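Side-chain contacts in tannase (Lactobacillus plantarum, PDB 3WA7), which probably hydrolyses the galloyl ester bonds of tannins, releasing gallic acid: residues 132-137 with 182-187; 32-37 with 111-116. All coordinates share one frame; numbering follows the deposited sequence.

Near the N terminus the chain leaves strand 22-33 through residues 32-37, and contact 2 closes the first loop when 111-116, which starts on the last residue of strand 107-111, comes back to them. Contact 1 opens only afterwards, at 132-137 in helix 131-145, and closes at 182-187 in helix 182-188. The two loops therefore follow one another in series, neither nested nor crossed. In space the centres of contact 1 and contact 2 are about 10 Å apart. Asp135 of the first helix forms a salt bridge with Arg114, its OD2 2.7 Å from Arg114 NE. Together they tie one end of the central sheet to a helix over it and to the helix beyond.

Contact 1: 132-137 with 182-187; sequences FIVDMK and EPALTA
Val134 and Leu185, whose CA atoms lie 6.6 Å apart, mark the nearest approach of two helical segments. Their axes pass at 10.0 Å and cross at -64°, so the two helices meet over a short patch. Val134 aims both methyls across the interface. CG2 rests 3.8 Å from Ala184 CB, and CG1, anti to the backbone N of Val134 (chi1 167°), touches that methyl too. Val134 CG1 also lies 3.8 Å from Leu185 CD2. Leu185 leaves its backbone running alongside the other helix, and its end then closes in. Its side chain slides past Val134 in the opposite direction, carrying Leu185 CD2 to 3.5 Å from Val134 O. The other branch reaches the next turn, where Leu185 CD1 comes within 4.4 Å of Lys137 CB. Lys137 thus lends only the base of its side chain; its ammonium group turns off to the carbonyl of Ser175 and to a salt bridge with Asp195. The interface is small and its side-chain contacts are apolar, but Glu182 adds a charged link between the helices through a salt bridge to Arg141, one turn beyond Lys137. Leu185 continues along the same helix 131-145 onto Ala138 and Arg141, and Val134 also meets Leu188. Phe132, Ile133 and the selenomethionine Met136 pack instead on helix 164-174, which places helix 131-145 between that helix and the more peripheral helix 182-188.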
loop_
_atom_site.group_PDB
_atom_site.type_symbol
_atom_site.label_atom_id
_atom_site.label_comp_id
_atom_site.label_asym_id
_atom_site.label_seq_id
_atom_site.Cartn_x
_atom_site.Cartn_y
_atom_site.Cartn_z
ATOM N N PHE A 132 4.220 -10.368 6.575
ATOM C CA PHE A 132 3.479 -9.115 6.686
ATOM C C PHE A 132 1.965 -9.267 6.561
ATOM O O PHE A 132 1.211 -8.689 7.356
ATOM C CB PHE A 132 4.012 -8.084 5.670
ATOM C CG PHE A 132 3.582 -8.326 4.247
ATOM C CD1 PHE A 132 2.563 -7.567 3.677
ATOM C CD2 PHE A 132 4.213 -9.291 3.467
ATOM C CE1 PHE A 132 2.178 -7.758 2.350
ATOM C CE2 PHE A 132 3.838 -9.496 2.137
ATOM C CZ PHE A 132 2.819 -8.728 1.575
ATOM N N ILE A 133 1.514 -10.051 5.586
ATOM C CA ILE A 133 0.085 -10.241 5.384
ATOM C C ILE A 133 -0.497 -11.247 6.376
ATOM O O ILE A 133 -1.669 -11.164 6.733
ATOM C CB ILE A 133 -0.222 -10.659 3.920
ATOM C CG1 ILE A 133 -1.734 -10.760 3.709
ATOM C CG2 ILE A 133 0.471 -11.967 3.586
ATOM C CD1 ILE A 133 -2.475 -9.444 3.879
ATOM N N VAL A 134 0.321 -12.193 6.834
ATOM C CA VAL A 134 -0.151 -13.152 7.825
ATOM C C VAL A 134 -0.457 -12.368 9.104
ATOM O O VAL A 134 -1.482 -12.598 9.753
ATOM C CB VAL A 134 0.912 -14.243 8.115
ATOM C CG1 VAL A 134 0.536 -15.034 9.366
ATOM C CG2 VAL A 134 1.005 -15.191 6.928
ATOM N N ASP A 135 0.420 -11.429 9.454
ATOM C CA ASP A 135 0.207 -10.621 10.656
ATOM C C ASP A 135 -1.007 -9.709 10.517
ATOM O O ASP A 135 -1.772 -9.545 11.463
ATOM C CB ASP A 135 1.439 -9.771 10.981
ATOM C CG ASP A 135 2.535 -10.566 11.667
ATOM O OD1 ASP A 135 2.270 -11.708 12.104
ATOM O OD2 ASP A 135 3.661 -10.043 11.779
HETATM N N MSE A 136 -1.182 -9.108 9.344
HETATM C CA MSE A 136 -2.330 -8.232 9.131
HETATM C C MSE A 136 -3.614 -9.047 9.298
HETATM O O MSE A 136 -4.577 -8.592 9.917
HETATM C CB MSE A 136 -2.280 -7.614 7.730
HETATM C CG MSE A 136 -3.303 -6.507 7.501
HETATM SE SE MSE A 136 -2.976 -4.938 8.597
HETATM C CE MSE A 136 -4.372 -5.181 9.918
ATOM N N LYS A 137 -3.615 -10.262 8.762
ATOM C CA LYS A 137 -4.785 -11.130 8.860
ATOM C C LYS A 137 -5.023 -11.586 10.295
ATOM O O LYS A 137 -6.170 -11.670 10.742
ATOM C CB LYS A 137 -4.623 -12.347 7.942
ATOM C CG LYS A 137 -4.845 -12.046 6.462
ATOM C CD LYS A 137 -4.390 -13.208 5.575
ATOM C CE LYS A 137 -4.767 -12.971 4.113
ATOM N NZ LYS A 137 -6.245 -12.994 3.920
ATOM N N GLU A 182 -3.815 -20.211 5.890
ATOM C CA GLU A 182 -4.285 -20.938 7.059
ATOM C C GLU A 182 -3.170 -21.646 7.833
ATOM O O GLU A 182 -3.125 -21.572 9.059
ATOM C CB GLU A 182 -5.376 -21.935 6.657
ATOM C CG GLU A 182 -6.355 -22.254 7.780
ATOM C CD GLU A 182 -7.024 -21.006 8.345
ATOM O OE1 GLU A 182 -7.566 -20.204 7.554
ATOM O OE2 GLU A 182 -7.014 -20.828 9.581
ATOM N N PRO A 183 -2.259 -22.345 7.135
ATOM C CA PRO A 183 -1.186 -23.022 7.871
ATOM C C PRO A 183 -0.380 -22.075 8.764
ATOM O O PRO A 183 -0.091 -22.392 9.921
ATOM C CB PRO A 183 -0.344 -23.634 6.754
ATOM C CG PRO A 183 -1.378 -23.990 5.737
ATOM C CD PRO A 183 -2.248 -22.742 5.716
ATOM N N ALA A 184 -0.020 -20.911 8.227
ATOM C CA ALA A 184 0.752 -19.927 8.981
ATOM C C ALA A 184 -0.039 -19.388 10.173
ATOM O O ALA A 184 0.496 -19.239 11.274
ATOM C CB ALA A 184 1.166 -18.776 8.063
ATOM N N LEU A 185 -1.313 -19.093 9.952
ATOM C CA LEU A 185 -2.162 -18.568 11.013
ATOM C C LEU A 185 -2.390 -19.607 12.105
ATOM O O LEU A 185 -2.500 -19.267 13.282
ATOM C CB LEU A 185 -3.492 -18.093 10.426
ATOM C CG LEU A 185 -3.348 -16.843 9.550
ATOM C CD1 LEU A 185 -4.604 -16.633 8.714
ATOM C CD2 LEU A 185 -3.076 -15.634 10.441
ATOM N N THR A 186 -2.445 -20.875 11.712
ATOM C CA THR A 186 -2.642 -21.955 12.667
ATOM C C THR A 186 -1.409 -22.079 13.556
ATOM O O THR A 186 -1.528 -22.239 14.770
ATOM C CB THR A 186 -2.885 -23.299 11.950
ATOM O OG1 THR A 186 -4.130 -23.242 11.243
ATOM C CG2 THR A 186 -2.922 -24.447 12.955
ATOM N N ALA A 187 -0.231 -21.995 12.945
ATOM C CA ALA A 187 1.025 -22.099 13.681
ATOM C C ALA A 187 1.152 -20.997 14.726
ATOM O O ALA A 187 1.617 -21.238 15.840
ATOM C CB ALA A 187 2.207 -22.040 12.715
#

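Contact 2: 32-37 with 111-116; sequences IQYVQH and AGIRGR
Tyr34 reaches across to the start of 111-116, its CE2 lying 4.2 Å from Ala111 CB at an oblique angle to the ring and its hydroxyl meeting the next residue. Tyr34 OH donates to Gly112 O at 2.7 Å, a short bond that arrives nearly along the C=O axis (170°). The acceptor, Gly112 O, lies at the ring edge, in the ring plane, 3.7 Å from both CE2 and CZ of Tyr34. CG stands between the backbone N and the carbonyl carbon (chi1 58°), the more hindered setting, and from there the ring spans the gap between backbones whose closest CA atoms, those of Tyr34 and Ala111, are 8.6 Å apart. Ile113 turns its CB away, yet its CD1 returns to 4.2 Å from Tyr34 OH. The sheet follows the alpha/beta-hydrolase pattern, in which strand 107-111 is inserted between strands 44-50 and 69-72; strand 44-50 in turn separates it from strand 22-33. Tyr34 therefore bridges the ends of two strands that are not adjacent; its side chain also touches Leu45 of the strand between them, and its hydroxyl lies against Asp135 CB of helix 131-145. A phenylalanine here would probably leave the buried carbonyl of Gly112 without this donor and the link between 32-37 and 111-116 reduced to weak apolar touches. Gln33, just before the tyrosine, extends its side chain alongside the turn, and its NE2 donates to Val35 O at 2.8 Å, a bond that spans Tyr34 and links the residues on its two sides. On the facing segment, Gly112 keeps a backbone hydrogen bond to Val44, while Ile113 bonds to Gly81.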
loop_
_atom_site.group_PDB
_atom_site.type_symbol
_atom_site.label_atom_id
_atom_site.label_comp_id
_atom_site.label_asym_id
_atom_site.label_seq_id
_atom_site.Cartn_x
_atom_site.Cartn_y
_atom_site.Cartn_z
ATOM N N ILE A 32 -1.329 -5.358 23.021
ATOM C CA ILE A 32 -2.139 -6.554 23.124
ATOM C C ILE A 32 -1.601 -7.616 22.167
ATOM O O ILE A 32 -1.562 -7.409 20.957
ATOM C CB ILE A 32 -3.610 -6.254 22.750
ATOM C CG1 ILE A 32 -4.200 -5.240 23.734
ATOM C CG2 ILE A 32 -4.419 -7.545 22.742
ATOM C CD1 ILE A 32 -5.565 -4.722 23.331
ATOM N N GLN A 33 -1.171 -8.744 22.718
ATOM C CA GLN A 33 -0.666 -9.844 21.904
ATOM C C GLN A 33 -1.881 -10.363 21.136
ATOM O O GLN A 33 -2.874 -10.754 21.749
ATOM C CB GLN A 33 -0.102 -10.924 22.828
ATOM C CG GLN A 33 0.461 -12.145 22.138
ATOM C CD GLN A 33 1.046 -13.128 23.133
ATOM O OE1 GLN A 33 1.926 -12.778 23.921
ATOM N NE2 GLN A 33 0.561 -14.364 23.104
ATOM N N TYR A 34 -1.820 -10.372 19.805
ATOM C CA TYR A 34 -2.975 -10.824 19.037
ATOM C C TYR A 34 -2.941 -12.259 18.512
ATOM O O TYR A 34 -3.862 -12.688 17.815
ATOM C CB TYR A 34 -3.292 -9.826 17.909
ATOM C CG TYR A 34 -2.174 -9.561 16.929
ATOM C CD1 TYR A 34 -1.868 -10.476 15.925
ATOM C CD2 TYR A 34 -1.437 -8.377 16.992
ATOM C CE1 TYR A 34 -0.854 -10.221 15.001
ATOM C CE2 TYR A 34 -0.423 -8.111 16.075
ATOM C CZ TYR A 34 -0.137 -9.035 15.082
ATOM O OH TYR A 34 0.864 -8.777 14.170
ATOM N N VAL A 35 -1.879 -12.991 18.843
ATOM C CA VAL A 35 -1.767 -14.405 18.477
ATOM C C VAL A 35 -1.278 -15.133 19.727
ATOM O O VAL A 35 -0.621 -14.534 20.581
ATOM C CB VAL A 35 -0.764 -14.671 17.313
ATOM C CG1 VAL A 35 -1.279 -14.039 16.027
ATOM C CG2 VAL A 35 0.614 -14.149 17.666
ATOM N N GLN A 36 -1.608 -16.416 19.841
ATOM C CA GLN A 36 -1.207 -17.205 21.003
ATOM C C GLN A 36 0.277 -17.547 21.026
ATOM O O GLN A 36 0.883 -17.644 22.097
ATOM C CB GLN A 36 -2.010 -18.505 21.064
ATOM C CG GLN A 36 -3.499 -18.314 21.257
ATOM C CD GLN A 36 -4.232 -19.633 21.386
ATOM O OE1 GLN A 36 -3.948 -20.430 22.281
ATOM N NE2 GLN A 36 -5.179 -19.873 20.487
ATOM N N HIS A 37 0.865 -17.734 19.849
ATOM C CA HIS A 37 2.275 -18.086 19.769
ATOM C C HIS A 37 3.077 -17.130 18.891
ATOM O O HIS A 37 3.512 -17.491 17.795
ATOM C CB HIS A 37 2.414 -19.520 19.249
ATOM C CG HIS A 37 1.495 -20.492 19.921
ATOM N ND1 HIS A 37 0.450 -21.108 19.265
ATOM C CD2 HIS A 37 1.440 -20.925 21.204
ATOM C CE1 HIS A 37 -0.209 -21.877 20.114
ATOM N NE2 HIS A 37 0.371 -21.783 21.297
ATOM N N ALA A 111 -2.193 -2.348 14.422
ATOM C CA ALA A 111 -1.393 -3.533 14.697
ATOM C C ALA A 111 0.055 -3.439 14.228
ATOM O O ALA A 111 0.349 -2.844 13.190
ATOM C CB ALA A 111 -2.060 -4.756 14.072
ATOM N N GLY A 112 0.954 -4.022 15.018
ATOM C CA GLY A 112 2.362 -4.053 14.661
ATOM C C GLY A 112 2.492 -5.192 13.668
ATOM O O GLY A 112 1.863 -6.238 13.842
ATOM N N ILE A 113 3.307 -5.000 12.636
ATOM C CA ILE A 113 3.473 -5.992 11.580
ATOM C C ILE A 113 4.936 -6.356 11.330
ATOM O O ILE A 113 5.782 -5.478 11.194
ATOM C CB ILE A 113 2.879 -5.446 10.251
ATOM C CG1 ILE A 113 1.412 -5.056 10.458
ATOM C CG2 ILE A 113 3.028 -6.473 9.140
ATOM C CD1 ILE A 113 0.502 -6.225 10.801
ATOM N N ARG A 114 5.229 -7.653 11.267
ATOM C CA ARG A 114 6.593 -8.108 11.004
ATOM C C ARG A 114 7.061 -7.657 9.624
ATOM O O ARG A 114 6.259 -7.535 8.694
ATOM C CB ARG A 114 6.672 -9.633 11.068
ATOM C CG ARG A 114 6.672 -10.220 12.463
ATOM C CD ARG A 114 6.645 -11.733 12.364
ATOM N NE ARG A 114 5.358 -12.204 11.862
ATOM C CZ ARG A 114 5.130 -13.438 11.419
ATOM N NH1 ARG A 114 6.108 -14.335 11.398
ATOM N NH2 ARG A 114 3.910 -13.786 11.034
ATOM N N GLY A 115 8.367 -7.434 9.501
ATOM C CA GLY A 115 8.955 -7.004 8.244
ATOM C C GLY A 115 10.170 -7.842 7.895
ATOM O O GLY A 115 10.607 -8.668 8.699
ATOM N N ARG A 116 10.736 -7.601 6.716
ATOM C CA ARG A 116 11.878 -8.368 6.217
ATOM C C ARG A 116 13.114 -8.439 7.104
ATOM O O ARG A 116 13.920 -9.356 6.965
ATOM C CB ARG A 116 12.274 -7.861 4.822
ATOM C CG ARG A 116 12.680 -6.386 4.760
ATOM C CD ARG A 116 12.737 -5.921 3.306
ATOM N NE ARG A 116 12.991 -4.488 3.169
ATOM C CZ ARG A 116 14.196 -3.927 3.197
ATOM N NH1 ARG A 116 15.284 -4.674 3.360
ATOM N NH2 ARG A 116 14.317 -2.614 3.048
#